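Local coordinates for protein kinase A regulatory subunit, putative (Trypanosoma cruzi, PDB 6FTF), which probably restrains the catalytic subunit of a cAMP-independent protein kinase A and binds nucleoside analogues such as 7-cyano-7-deazainosine in its two cyclic nucleotide-binding domains, at residues A[64-69]-A[124-129]; A[88-93]-A[102-107]; A[210-215]-A[244-249]; A[223-228]-A[281-286]. All coordinates share one frame; numbering follows the deposited sequence.

Contact 1. Residues A[64-69]-A[124-129]; sequences ATFKHD and VKVCTD. With 7CI (7-cyano-7-deazainosine), chain F.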
# COMPACT_ATOMS: atom_id res chain seq x y z
N ALA A 64 0.43 -23.55 -1.57
CA ALA A 64 1.04 -24.33 -0.50
C ALA A 64 0.24 -24.13 0.78
O ALA A 64 -0.37 -23.09 0.97
CB ALA A 64 2.49 -23.88 -0.26
N THR A 65 0.25 -25.14 1.64
CA THR A 65 -0.43 -25.02 2.92
C THR A 65 0.50 -25.44 4.03
O THR A 65 1.42 -26.24 3.84
CB THR A 65 -1.71 -25.84 3.00
OG1 THR A 65 -1.39 -27.24 2.97
CG2 THR A 65 -2.64 -25.49 1.87
N PHE A 66 0.21 -24.91 5.21
CA PHE A 66 1.00 -25.11 6.41
C PHE A 66 0.06 -25.21 7.60
O PHE A 66 -1.11 -24.80 7.54
CB PHE A 66 1.95 -23.93 6.64
CG PHE A 66 2.92 -23.70 5.52
CD1 PHE A 66 2.59 -22.86 4.45
CD2 PHE A 66 4.15 -24.32 5.52
CE1 PHE A 66 3.48 -22.67 3.42
CE2 PHE A 66 5.05 -24.13 4.48
CZ PHE A 66 4.70 -23.30 3.43
N LYS A 67 0.58 -25.76 8.70
CA LYS A 67 -0.15 -25.91 9.94
C LYS A 67 0.52 -25.11 11.05
O LYS A 67 1.69 -24.75 10.96
CB LYS A 67 -0.22 -27.38 10.38
CG LYS A 67 -0.88 -28.27 9.37
CD LYS A 67 -2.34 -27.87 9.15
CE LYS A 67 -3.07 -28.83 8.23
NZ LYS A 67 -3.16 -30.21 8.78
N HIS A 68 -0.23 -24.90 12.14
CA HIS A 68 0.30 -24.26 13.33
C HIS A 68 1.67 -24.82 13.67
O HIS A 68 1.87 -26.04 13.71
CB HIS A 68 -0.66 -24.51 14.50
CG HIS A 68 -0.26 -23.79 15.75
ND1 HIS A 68 0.48 -24.38 16.75
CD2 HIS A 68 -0.49 -22.52 16.15
CE1 HIS A 68 0.69 -23.50 17.72
NE2 HIS A 68 0.11 -22.37 17.38
N ASP A 69 2.61 -23.92 13.96
CA ASP A 69 4.00 -24.18 14.35
C ASP A 69 4.91 -24.62 13.20
O ASP A 69 6.13 -24.72 13.41
CB ASP A 69 4.14 -25.16 15.53
CG ASP A 69 3.95 -24.50 16.88
OD1 ASP A 69 4.03 -23.26 16.99
OD2 ASP A 69 3.75 -25.24 17.87
N VAL A 124 9.87 -17.56 9.97
CA VAL A 124 8.45 -17.30 9.74
C VAL A 124 7.69 -18.53 10.20
O VAL A 124 7.82 -19.60 9.60
CB VAL A 124 8.17 -17.02 8.26
CG1 VAL A 124 6.70 -16.79 8.06
CG2 VAL A 124 9.01 -15.84 7.76
N LYS A 125 6.90 -18.39 11.27
CA LYS A 125 6.31 -19.54 11.95
C LYS A 125 4.80 -19.36 12.05
O LYS A 125 4.33 -18.36 12.60
CB LYS A 125 6.93 -19.71 13.34
CG LYS A 125 6.61 -21.03 14.02
CD LYS A 125 7.44 -21.16 15.27
CE LYS A 125 7.19 -22.49 15.97
NZ LYS A 125 8.23 -22.76 17.00
N VAL A 126 4.04 -20.32 11.51
CA VAL A 126 2.59 -20.20 11.44
C VAL A 126 1.99 -20.20 12.84
O VAL A 126 2.35 -21.03 13.69
CB VAL A 126 2.03 -21.35 10.58
CG1 VAL A 126 0.52 -21.33 10.58
CG2 VAL A 126 2.58 -21.27 9.18
N CYS A 127 1.05 -19.30 13.09
CA CYS A 127 0.46 -19.20 14.42
C CYS A 127 -1.05 -19.31 14.42
O CYS A 127 -1.66 -19.18 15.49
CB CYS A 127 0.91 -17.92 15.14
SG CYS A 127 0.51 -16.39 14.32
N THR A 128 -1.67 -19.59 13.29
CA THR A 128 -3.05 -20.03 13.22
C THR A 128 -3.08 -21.54 13.01
O THR A 128 -2.04 -22.17 12.81
CB THR A 128 -3.77 -19.30 12.08
OG1 THR A 128 -2.95 -19.33 10.90
CG2 THR A 128 -4.03 -17.85 12.46
N ASP A 129 -4.28 -22.12 13.05
CA ASP A 129 -4.39 -23.56 12.87
C ASP A 129 -3.85 -24.00 11.52
O ASP A 129 -3.15 -25.01 11.41
CB ASP A 129 -5.84 -24.03 13.00
CG ASP A 129 -6.37 -23.96 14.42
OD1 ASP A 129 -5.57 -24.07 15.37
OD2 ASP A 129 -7.61 -23.83 14.56
C1 7CI F . 9.69 -10.91 7.05
N1 7CI F . 10.46 -9.95 7.91
O1 7CI F . 10.19 -12.22 7.29
C2 7CI F . 9.90 -8.91 8.54
N2 7CI F . 8.63 -8.46 8.54
O2 7CI F . 8.73 -10.97 4.93
C3 7CI F . 8.34 -7.35 9.25
N3 7CI F . 9.34 -6.70 9.98
O3 7CI F . 10.98 -11.80 3.88
C4 7CI F . 10.63 -7.14 10.00
N4 7CI F . 14.54 -8.58 10.02
C5 7CI F . 10.96 -8.28 9.27
O5 7CI F . 11.46 -6.48 10.68
C6 7CI F . 12.18 -9.03 9.05
C7 7CI F . 11.77 -10.08 8.21
C8 7CI F . 13.47 -8.78 9.58
C9 7CI F . 9.87 -10.65 5.63
C10 7CI F . 10.98 -11.50 5.28
C11 7CI F . 10.68 -12.76 6.08
C12 7CI F . 11.97 -13.66 6.36
O4 7CI F . 13.03 -12.86 6.83
O HOH W 1 -0.95 -19.61 18.43
O HOH W 2 3.38 -20.81 16.22

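Contact 2. Residues A[88-93]-A[102-107]; sequences SGHADI and LKTEGT. With 7CI (7-cyano-7-deazainosine), chain F.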
# COMPACT_ATOMS: atom_id res chain seq x y z
N SER A 88 -4.85 -17.01 3.62
CA SER A 88 -5.49 -16.99 4.92
C SER A 88 -4.52 -17.59 5.92
O SER A 88 -3.66 -18.39 5.57
CB SER A 88 -6.82 -17.72 4.91
OG SER A 88 -6.68 -19.05 4.46
N GLY A 89 -4.69 -17.19 7.17
CA GLY A 89 -3.79 -17.60 8.23
C GLY A 89 -2.82 -16.49 8.60
O GLY A 89 -2.68 -15.48 7.90
N HIS A 90 -2.14 -16.69 9.72
CA HIS A 90 -1.18 -15.72 10.24
C HIS A 90 0.13 -16.42 10.56
O HIS A 90 0.16 -17.62 10.88
CB HIS A 90 -1.65 -15.06 11.54
CG HIS A 90 -2.93 -14.30 11.43
ND1 HIS A 90 -3.58 -13.80 12.54
CD2 HIS A 90 -3.66 -13.91 10.36
CE1 HIS A 90 -4.67 -13.16 12.16
NE2 HIS A 90 -4.74 -13.21 10.84
N ALA A 91 1.21 -15.64 10.54
CA ALA A 91 2.51 -16.17 10.91
C ALA A 91 3.30 -15.13 11.69
O ALA A 91 3.25 -13.92 11.39
CB ALA A 91 3.32 -16.59 9.69
N ASP A 92 4.07 -15.61 12.65
CA ASP A 92 4.98 -14.77 13.41
C ASP A 92 6.31 -14.65 12.67
O ASP A 92 6.84 -15.63 12.15
CB ASP A 92 5.26 -15.37 14.79
CG ASP A 92 4.04 -15.40 15.68
OD1 ASP A 92 3.28 -14.40 15.73
OD2 ASP A 92 3.84 -16.43 16.35
N ILE A 93 6.87 -13.44 12.71
CA ILE A 93 8.25 -13.18 12.31
C ILE A 93 9.09 -13.20 13.57
O ILE A 93 8.85 -12.40 14.49
CB ILE A 93 8.37 -11.82 11.59
CG1 ILE A 93 7.39 -11.73 10.42
CG2 ILE A 93 9.80 -11.58 11.14
CD1 ILE A 93 7.54 -12.85 9.40
N LEU A 102 3.75 -9.57 13.03
CA LEU A 102 2.71 -10.55 12.72
C LEU A 102 2.26 -10.35 11.28
O LEU A 102 1.73 -9.28 10.94
CB LEU A 102 1.52 -10.41 13.66
CG LEU A 102 0.37 -11.40 13.41
CD1 LEU A 102 0.76 -12.79 13.85
CD2 LEU A 102 -0.91 -10.97 14.09
N LYS A 103 2.44 -11.37 10.45
CA LYS A 103 1.98 -11.36 9.07
C LYS A 103 0.58 -11.96 9.00
O LYS A 103 0.33 -13.06 9.53
CB LYS A 103 2.92 -12.18 8.18
CG LYS A 103 4.28 -11.51 7.91
CD LYS A 103 4.20 -10.45 6.83
CE LYS A 103 5.53 -9.74 6.60
NZ LYS A 103 5.45 -8.87 5.41
N THR A 104 -0.34 -11.25 8.35
CA THR A 104 -1.74 -11.64 8.29
C THR A 104 -2.16 -11.80 6.83
O THR A 104 -1.35 -11.73 5.90
CB THR A 104 -2.59 -10.62 9.04
OG1 THR A 104 -2.43 -9.34 8.44
CG2 THR A 104 -2.17 -10.54 10.51
N GLU A 105 -3.44 -12.05 6.62
CA GLU A 105 -3.90 -12.37 5.29
C GLU A 105 -3.57 -11.24 4.32
O GLU A 105 -3.71 -10.05 4.62
CB GLU A 105 -5.40 -12.67 5.29
CG GLU A 105 -6.27 -11.60 5.90
CD GLU A 105 -6.45 -11.70 7.42
OE1 GLU A 105 -7.31 -10.97 7.93
OE2 GLU A 105 -5.74 -12.49 8.10
N GLY A 106 -3.15 -11.64 3.12
CA GLY A 106 -2.82 -10.71 2.06
C GLY A 106 -1.39 -10.24 2.04
O GLY A 106 -0.97 -9.62 1.05
N THR A 107 -0.65 -10.48 3.10
CA THR A 107 0.73 -10.03 3.20
C THR A 107 1.67 -11.07 2.61
O THR A 107 1.30 -12.22 2.34
CB THR A 107 1.13 -9.72 4.65
OG1 THR A 107 1.21 -10.90 5.44
CG2 THR A 107 0.16 -8.72 5.27
C1 7CI F . 9.69 -10.91 7.05
N1 7CI F . 10.46 -9.95 7.91
O1 7CI F . 10.19 -12.22 7.29
C2 7CI F . 9.90 -8.91 8.54
N2 7CI F . 8.63 -8.46 8.54
O2 7CI F . 8.73 -10.97 4.93
C3 7CI F . 8.34 -7.35 9.25
N3 7CI F . 9.34 -6.70 9.98
O3 7CI F . 10.98 -11.80 3.88
C4 7CI F . 10.63 -7.14 10.00
N4 7CI F . 14.54 -8.58 10.02
C5 7CI F . 10.96 -8.28 9.27
O5 7CI F . 11.46 -6.48 10.68
C6 7CI F . 12.18 -9.03 9.05
C7 7CI F . 11.77 -10.08 8.21
C8 7CI F . 13.47 -8.78 9.58
C9 7CI F . 9.87 -10.65 5.63
C10 7CI F . 10.98 -11.50 5.28
C11 7CI F . 10.68 -12.76 6.08
C12 7CI F . 11.97 -13.66 6.36
O4 7CI F . 13.03 -12.86 6.83
O HOH W 3 -6.54 -15.14 7.91
O HOH W 4 -6.99 -11.29 10.64

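Contact 3. Residues A[210-215]-A[244-249]; sequences VEVIGR and TVADVV. With 7CI (7-cyano-7-deazainosine), chain E.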
# COMPACT_ATOMS: atom_id res chain seq x y z
N VAL A 210 -1.54 23.65 0.05
CA VAL A 210 -2.84 23.40 -0.58
C VAL A 210 -3.93 24.06 0.24
O VAL A 210 -3.77 24.34 1.43
CB VAL A 210 -3.15 21.89 -0.74
CG1 VAL A 210 -2.03 21.19 -1.51
CG2 VAL A 210 -3.38 21.22 0.63
N GLU A 211 -5.08 24.28 -0.41
CA GLU A 211 -6.28 24.75 0.26
C GLU A 211 -7.41 23.75 0.06
O GLU A 211 -7.53 23.14 -1.00
CB GLU A 211 -6.72 26.14 -0.25
CG GLU A 211 -7.03 26.22 -1.74
CD GLU A 211 -7.32 27.64 -2.23
OE1 GLU A 211 -7.64 27.80 -3.44
OE2 GLU A 211 -7.21 28.60 -1.43
N VAL A 212 -8.20 23.58 1.10
CA VAL A 212 -9.35 22.67 1.10
C VAL A 212 -10.59 23.54 0.96
O VAL A 212 -10.76 24.49 1.73
CB VAL A 212 -9.39 21.88 2.41
CG1 VAL A 212 -10.59 20.96 2.46
CG2 VAL A 212 -8.13 21.06 2.59
N ILE A 213 -11.46 23.20 0.02
CA ILE A 213 -12.61 24.03 -0.33
C ILE A 213 -13.87 23.18 -0.25
O ILE A 213 -14.07 22.26 -1.05
CB ILE A 213 -12.43 24.65 -1.72
CG1 ILE A 213 -11.14 25.48 -1.75
CG2 ILE A 213 -13.63 25.50 -2.10
CD1 ILE A 213 -10.77 25.97 -3.13
N GLY A 214 -14.72 23.49 0.73
CA GLY A 214 -16.00 22.84 0.91
C GLY A 214 -17.11 23.62 0.22
O GLY A 214 -16.87 24.39 -0.71
N ARG A 215 -18.34 23.43 0.70
CA ARG A 215 -19.51 24.09 0.14
C ARG A 215 -20.34 24.66 1.27
O ARG A 215 -20.58 23.97 2.27
CB ARG A 215 -20.35 23.10 -0.68
CG ARG A 215 -19.60 22.47 -1.85
CD ARG A 215 -19.26 23.48 -2.95
NE ARG A 215 -18.61 22.85 -4.10
CZ ARG A 215 -17.30 22.69 -4.25
NH1 ARG A 215 -16.45 23.10 -3.34
NH2 ARG A 215 -16.84 22.10 -5.35
N THR A 244 -15.70 12.22 -2.37
CA THR A 244 -14.96 13.36 -1.83
C THR A 244 -15.90 14.52 -1.52
O THR A 244 -16.84 14.82 -2.26
CB THR A 244 -13.85 13.81 -2.78
OG1 THR A 244 -14.44 14.15 -4.03
CG2 THR A 244 -12.80 12.73 -2.99
N VAL A 245 -15.64 15.15 -0.39
CA VAL A 245 -16.48 16.19 0.17
C VAL A 245 -15.84 17.55 0.10
O VAL A 245 -16.41 18.53 0.60
CB VAL A 245 -16.93 15.83 1.60
CG1 VAL A 245 -17.93 14.69 1.55
CG2 VAL A 245 -15.73 15.40 2.45
N ALA A 246 -14.66 17.67 -0.50
CA ALA A 246 -14.01 18.95 -0.68
C ALA A 246 -13.10 18.88 -1.89
O ALA A 246 -12.63 17.81 -2.26
CB ALA A 246 -13.17 19.32 0.54
N ASP A 247 -12.87 20.05 -2.49
CA ASP A 247 -11.76 20.19 -3.41
C ASP A 247 -10.49 20.39 -2.60
O ASP A 247 -10.51 20.97 -1.52
CB ASP A 247 -11.93 21.43 -4.29
CG ASP A 247 -13.24 21.46 -5.04
OD1 ASP A 247 -13.47 20.56 -5.86
OD2 ASP A 247 -14.01 22.44 -4.85
N VAL A 248 -9.36 19.96 -3.16
CA VAL A 248 -8.05 20.31 -2.62
C VAL A 248 -7.26 20.90 -3.77
O VAL A 248 -7.09 20.24 -4.81
CB VAL A 248 -7.32 19.11 -2.01
CG1 VAL A 248 -6.00 19.56 -1.45
CG2 VAL A 248 -8.19 18.45 -0.93
N VAL A 249 -6.83 22.15 -3.62
CA VAL A 249 -6.25 22.93 -4.70
C VAL A 249 -4.84 23.37 -4.30
O VAL A 249 -4.64 23.88 -3.20
CB VAL A 249 -7.12 24.17 -5.02
CG1 VAL A 249 -6.56 24.94 -6.21
CG2 VAL A 249 -8.56 23.75 -5.26
C1 7CI E . -9.77 17.00 2.96
N1 7CI E . -10.91 17.56 3.78
O1 7CI E . -10.14 16.96 1.60
C2 7CI E . -10.75 18.28 4.88
N2 7CI E . -9.61 18.69 5.48
O2 7CI E . -8.11 15.33 3.17
C3 7CI E . -9.71 19.50 6.56
N3 7CI E . -10.97 19.82 7.10
O3 7CI E . -9.80 13.47 2.31
C4 7CI E . -12.13 19.38 6.53
N4 7CI E . -15.58 17.98 4.55
C5 7CI E . -12.06 18.60 5.36
O5 7CI E . -13.21 19.68 7.12
C6 7CI E . -13.02 17.99 4.44
C7 7CI E . -12.22 17.38 3.49
C8 7CI E . -14.42 17.99 4.51
C9 7CI E . -9.45 15.60 3.34
C10 7CI E . -10.29 14.83 2.46
C11 7CI E . -10.12 15.62 1.14
C12 7CI E . -11.30 15.41 0.10
O4 7CI E . -12.52 15.51 0.74

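Contact 4. Residues A[223-228]-A[281-286]; sequences KVCEFT and DPKYEY. With 7CI (7-cyano-7-deazainosine), chain E.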
# COMPACT_ATOMS: atom_id res chain seq x y z
N LYS A 223 -13.72 28.28 1.63
CA LYS A 223 -12.42 27.77 2.04
C LYS A 223 -12.49 27.24 3.47
O LYS A 223 -12.98 27.93 4.38
CB LYS A 223 -11.36 28.86 1.92
CG LYS A 223 -9.95 28.40 2.28
CD LYS A 223 -8.90 29.35 1.73
CE LYS A 223 -7.47 28.92 2.10
NZ LYS A 223 -6.45 29.51 1.18
N VAL A 224 -12.02 26.02 3.67
CA VAL A 224 -12.04 25.39 4.99
C VAL A 224 -10.73 25.59 5.73
O VAL A 224 -10.73 25.99 6.90
CB VAL A 224 -12.36 23.89 4.82
CG1 VAL A 224 -12.24 23.15 6.14
CG2 VAL A 224 -13.75 23.72 4.27
N CYS A 225 -9.60 25.32 5.09
CA CYS A 225 -8.30 25.40 5.74
C CYS A 225 -7.22 25.22 4.68
O CYS A 225 -7.50 25.03 3.50
CB CYS A 225 -8.15 24.36 6.85
SG CYS A 225 -8.01 22.64 6.28
N GLU A 226 -5.96 25.25 5.13
CA GLU A 226 -4.79 24.92 4.33
C GLU A 226 -4.03 23.78 4.97
O GLU A 226 -4.18 23.50 6.16
CB GLU A 226 -3.86 26.13 4.19
CG GLU A 226 -4.50 27.23 3.34
CD GLU A 226 -3.57 28.38 2.99
OE1 GLU A 226 -3.95 29.20 2.11
OE2 GLU A 226 -2.46 28.47 3.56
N PHE A 227 -3.22 23.10 4.16
CA PHE A 227 -2.26 22.10 4.60
C PHE A 227 -0.96 22.35 3.86
O PHE A 227 -0.93 23.01 2.81
CB PHE A 227 -2.75 20.67 4.34
CG PHE A 227 -3.89 20.25 5.21
CD1 PHE A 227 -3.73 20.13 6.58
CD2 PHE A 227 -5.11 19.94 4.67
CE1 PHE A 227 -4.79 19.73 7.39
CE2 PHE A 227 -6.15 19.53 5.47
CZ PHE A 227 -5.99 19.43 6.82
N THR A 228 0.13 21.80 4.38
CA THR A 228 1.44 22.06 3.79
C THR A 228 2.34 20.83 3.96
O THR A 228 1.87 19.73 4.27
CB THR A 228 2.01 23.36 4.37
OG1 THR A 228 3.17 23.75 3.64
CG2 THR A 228 2.35 23.19 5.82
N ASP A 281 -9.56 17.73 15.72
CA ASP A 281 -8.75 18.82 15.20
C ASP A 281 -9.69 19.90 14.68
O ASP A 281 -10.57 19.59 13.85
CB ASP A 281 -7.92 18.24 14.06
CG ASP A 281 -6.97 19.23 13.41
OD1 ASP A 281 -7.22 20.46 13.43
OD2 ASP A 281 -5.99 18.74 12.83
N PRO A 282 -9.58 21.15 15.14
CA PRO A 282 -10.52 22.18 14.69
C PRO A 282 -10.52 22.40 13.19
O PRO A 282 -11.51 22.92 12.67
CB PRO A 282 -10.08 23.43 15.46
CG PRO A 282 -8.68 23.16 15.86
CD PRO A 282 -8.60 21.69 16.10
N LYS A 283 -9.45 22.03 12.48
CA LYS A 283 -9.46 22.19 11.03
C LYS A 283 -10.48 21.29 10.35
O LYS A 283 -10.77 21.51 9.16
CB LYS A 283 -8.06 21.93 10.45
CG LYS A 283 -7.04 22.95 10.92
CD LYS A 283 -5.59 22.58 10.57
CE LYS A 283 -5.20 23.02 9.16
NZ LYS A 283 -3.70 23.10 8.93
N TYR A 284 -11.02 20.29 11.06
CA TYR A 284 -12.01 19.36 10.52
C TYR A 284 -13.40 19.59 11.10
O TYR A 284 -14.27 18.72 10.96
CB TYR A 284 -11.55 17.92 10.72
CG TYR A 284 -10.27 17.54 9.98
CD1 TYR A 284 -9.02 17.92 10.45
CD2 TYR A 284 -10.32 16.80 8.82
CE1 TYR A 284 -7.87 17.58 9.77
CE2 TYR A 284 -9.17 16.43 8.14
CZ TYR A 284 -7.95 16.83 8.63
OH TYR A 284 -6.77 16.51 7.98
N GLU A 285 -13.66 20.77 11.68
CA GLU A 285 -15.01 21.09 12.13
C GLU A 285 -16.01 21.00 10.99
O GLU A 285 -17.12 20.48 11.16
CB GLU A 285 -15.01 22.49 12.75
CG GLU A 285 -16.38 22.91 13.26
CD GLU A 285 -16.37 24.26 13.95
OE1 GLU A 285 -17.46 24.69 14.38
OE2 GLU A 285 -15.29 24.87 14.06
N TYR A 286 -15.65 21.52 9.82
CA TYR A 286 -16.53 21.45 8.66
C TYR A 286 -16.91 20.00 8.35
O TYR A 286 -18.09 19.67 8.16
CB TYR A 286 -15.83 22.13 7.47
CG TYR A 286 -16.60 21.99 6.18
CD1 TYR A 286 -17.58 22.89 5.82
CD2 TYR A 286 -16.36 20.92 5.35
CE1 TYR A 286 -18.30 22.74 4.66
CE2 TYR A 286 -17.08 20.76 4.18
CZ TYR A 286 -18.05 21.66 3.85
OH TYR A 286 -18.79 21.50 2.70
C1 7CI E . -9.77 17.00 2.96
N1 7CI E . -10.91 17.56 3.78
O1 7CI E . -10.14 16.96 1.60
C2 7CI E . -10.75 18.28 4.88
N2 7CI E . -9.61 18.69 5.48
O2 7CI E . -8.11 15.33 3.17
C3 7CI E . -9.71 19.50 6.56
N3 7CI E . -10.97 19.82 7.10
O3 7CI E . -9.80 13.47 2.31
C4 7CI E . -12.13 19.38 6.53
N4 7CI E . -15.58 17.98 4.55
C5 7CI E . -12.06 18.60 5.36
O5 7CI E . -13.21 19.68 7.12
C6 7CI E . -13.02 17.99 4.44
C7 7CI E . -12.22 17.38 3.49
C8 7CI E . -14.42 17.99 4.51
C9 7CI E . -9.45 15.60 3.34
C10 7CI E . -10.29 14.83 2.46
C11 7CI E . -10.12 15.62 1.14
C12 7CI E . -11.30 15.41 0.10
O4 7CI E . -12.52 15.51 0.74

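Contact 1. Residues A[64-69]-A[124-129]
Two backbone hydrogen bonds, His68 N to Asp129 O and Asp69 N to Val126 O (2.9 Å), tie the loop just past strand 62-67 to Val126 and Asp129, at and just beyond strand 123-126, with the two chain directions 107° apart. The first donor stands well above the plane of the Asp129 carbonyl, which also takes a CA-H...O contact from Lys67. CG of His68 lies anti to its backbone N (chi1 -175°), and the ring presents its edge to two carbonyls, with CD2 3.6 Å from Cys127 O; a water links His68 NE2 to that same oxygen. In the jelly-roll-like beta sandwich of a cyclic nucleotide-binding domain, strands of the two opposed sheets come together here. Val126 turns inward: its CB rests 3.4 Å from Lys67 O, and its CG2 meets Phe66 CB at 3.7 Å. The extended chain of Lys125 brings CE within 3.4 Å of Asp69 OD1, while NZ stays 4.2 Å from that oxygen, too far for a salt bridge. A second water donates to both Asp69 OD1 and Val126 O. Val124 CG2 faces the ribose of the bound 7-cyano-7-deazainosine, 3.8 Å from its O1.

Contact 2. Residues A[88-93]-A[102-107]
Leu102 opens the pairing by laying CD1 3.5 Å from Asp92 OD1, across a non-hydrogen-bonded antiparallel pair; its CD2 reaches toward His90 ND1. Lys103 comes next and exchanges both backbone bonds with Ala91, N to O at 2.8 Å and O to N at 2.9 Å. Its CG packs against Ile93 CD1, and the chain, bent at chi2 (-80°), then runs toward the ligand. NZ is held by Ala108 O and Tyr172 OH, while Ile93 CD1 lies 3.4 Å from O1 of 7-cyano-7-deazainosine. This is the base of the beta hairpin formed by strands 91-95 and 98-103 in the first cyclic nucleotide-binding domain, and the face carrying Ala91 and Lys103 looks into the sandwich. Thr104, just past the strand, sets CG2 over the centre of the His90 ring, a CH-pi contact of 3.7 Å to the centroid. Glu105 follows, its side chain beside that of His90 and pointing the same way, with carboxylate and imidazole planes 16° apart. The bond from His90 NE2 to Glu105 OE2 (3.0 Å) is weak and bent. Two waters reinforce the grouping: one bridges Gly89 N to Glu105 OE2, the other His90 NE2 to Glu105 OE1. Gly106 sits in a type II turn from Thr104 to Thr107, where Thr104 O accepts from both N and OG1 of Thr107, the hydroxyl 2.7 Å away.

Contact 3. Residues A[210-215]-A[244-249]
In both Arg215 and Asp247, CG lies anti to the carbonyl carbon (chi1 -60° and -55°); a bend at chi2 (-67°) then turns CD of Arg215, and the guanidinium ends beside the Asp247 carboxylate. NH1 and NH2 of Arg215 both close on Asp247 OD2, each at 2.9 Å, so a single oxygen carries the whole salt bridge. That oxygen lies near the guanidinium plane, yet both nitrogens reach it from the same face of the carboxylate. NH1 also bonds to Gly214 O, fixing the turn of the arginine head, while Asp247 OD1 accepts from Tyr195 N and Tyr195 makes a cation-pi contact with Arg215. The backbones themselves pair antiparallel: Glu211 with Val249 and Ile213 with Asp247 each exchange two hydrogen bonds. On the face with Asp247, Ile213 CD1 touches Val249 CG2 at 3.8 Å in the conformer described here, and the Glu211 chain lies alongside Val249, its OE2 bound to Lys223. The other face is a pocket wall. Val212 CG1 packs on Ala246 CB (3.6 Å) and stands equally close to C2 of the 7-cyano-7-deazainosine base. Val248 CG2 lies 3.5 Å from the ribose O1, and Val245 N and Ala246 N give weak bonds to the ligand's O4, each at 3.3 Å. Strands 209-215 and 247-250 are the inner pair of a four-stranded antiparallel sheet, flanked by strand 221-228 on one side and strand 191-193 on the other, while Val245 also touches Tyr287 and Val290 of helix 285-293.

Contact 4. Residues A[223-228]-A[281-286]
This is a contact between a strand and the start of a helix, lining a ligand pocket: the edge strand 221-228 of the second domain meets the beginning of the C-terminal helix 285-293 around the base of the bound 7-cyano-7-deazainosine. Val224 points at Tyr286 and sets CG2 over one face of its ring, displaced toward the rim, a CH-pi contact in which Val224 CG2 lies 3.8 Å from Tyr286 CG and the two side chains cross at about a right angle. The edge of the Tyr286 ring runs close to the ligand, with CD2 3.1 Å from the nitrile N4, and its OH bonds to Arg215 N. The Lys283 chain, bent at chi3 (85°), runs antiparallel to the Phe227 side chain, and in the conformer described here NZ donates to Glu226 O at 2.8 Å, nearly in line with the carbonyl. The backbone of Lys283 serves the ligand, its O accepting from N3 of the base at 2.7 Å. Tyr284 lays a ring face over the base, CE2 3.5 Å from C3, and its OH lies 3.2 Å from Phe227 CZ, the two rings inclined at 41°. Phe227 in turn offers its edge to N2 of the base. Asp281 OD1 accepts from Lys283 N, forming an Asx turn ahead of the helix. An aromatic residue from a C-terminal segment lying over the base is the capping residue known from protein kinase A regulatory subunits, and the position of Tyr284 is consistent with that role.

In the fold
Along the chain, the segments of contact 2 both fall between those of contact 1; farther along, the segments of contacts 3 and 4 interleave. Contacts 1 and 2 have centres 9 Å apart in the first cyclic nucleotide-binding domain, where strands 123-126 and 91-95 are neighbours in one sheet, and both touch one ligand molecule. Contacts 3 and 4 lie 10 Å apart between centres, share the sheet holding strands 209-215 and 221-228, and touch the second ligand. The pairs sit on opposite sides of the chain's centre, contacts 1 and 3 being about 47 Å apart between centres. The protein thus has two separate nucleoside sites of similar sandwich build, one per domain.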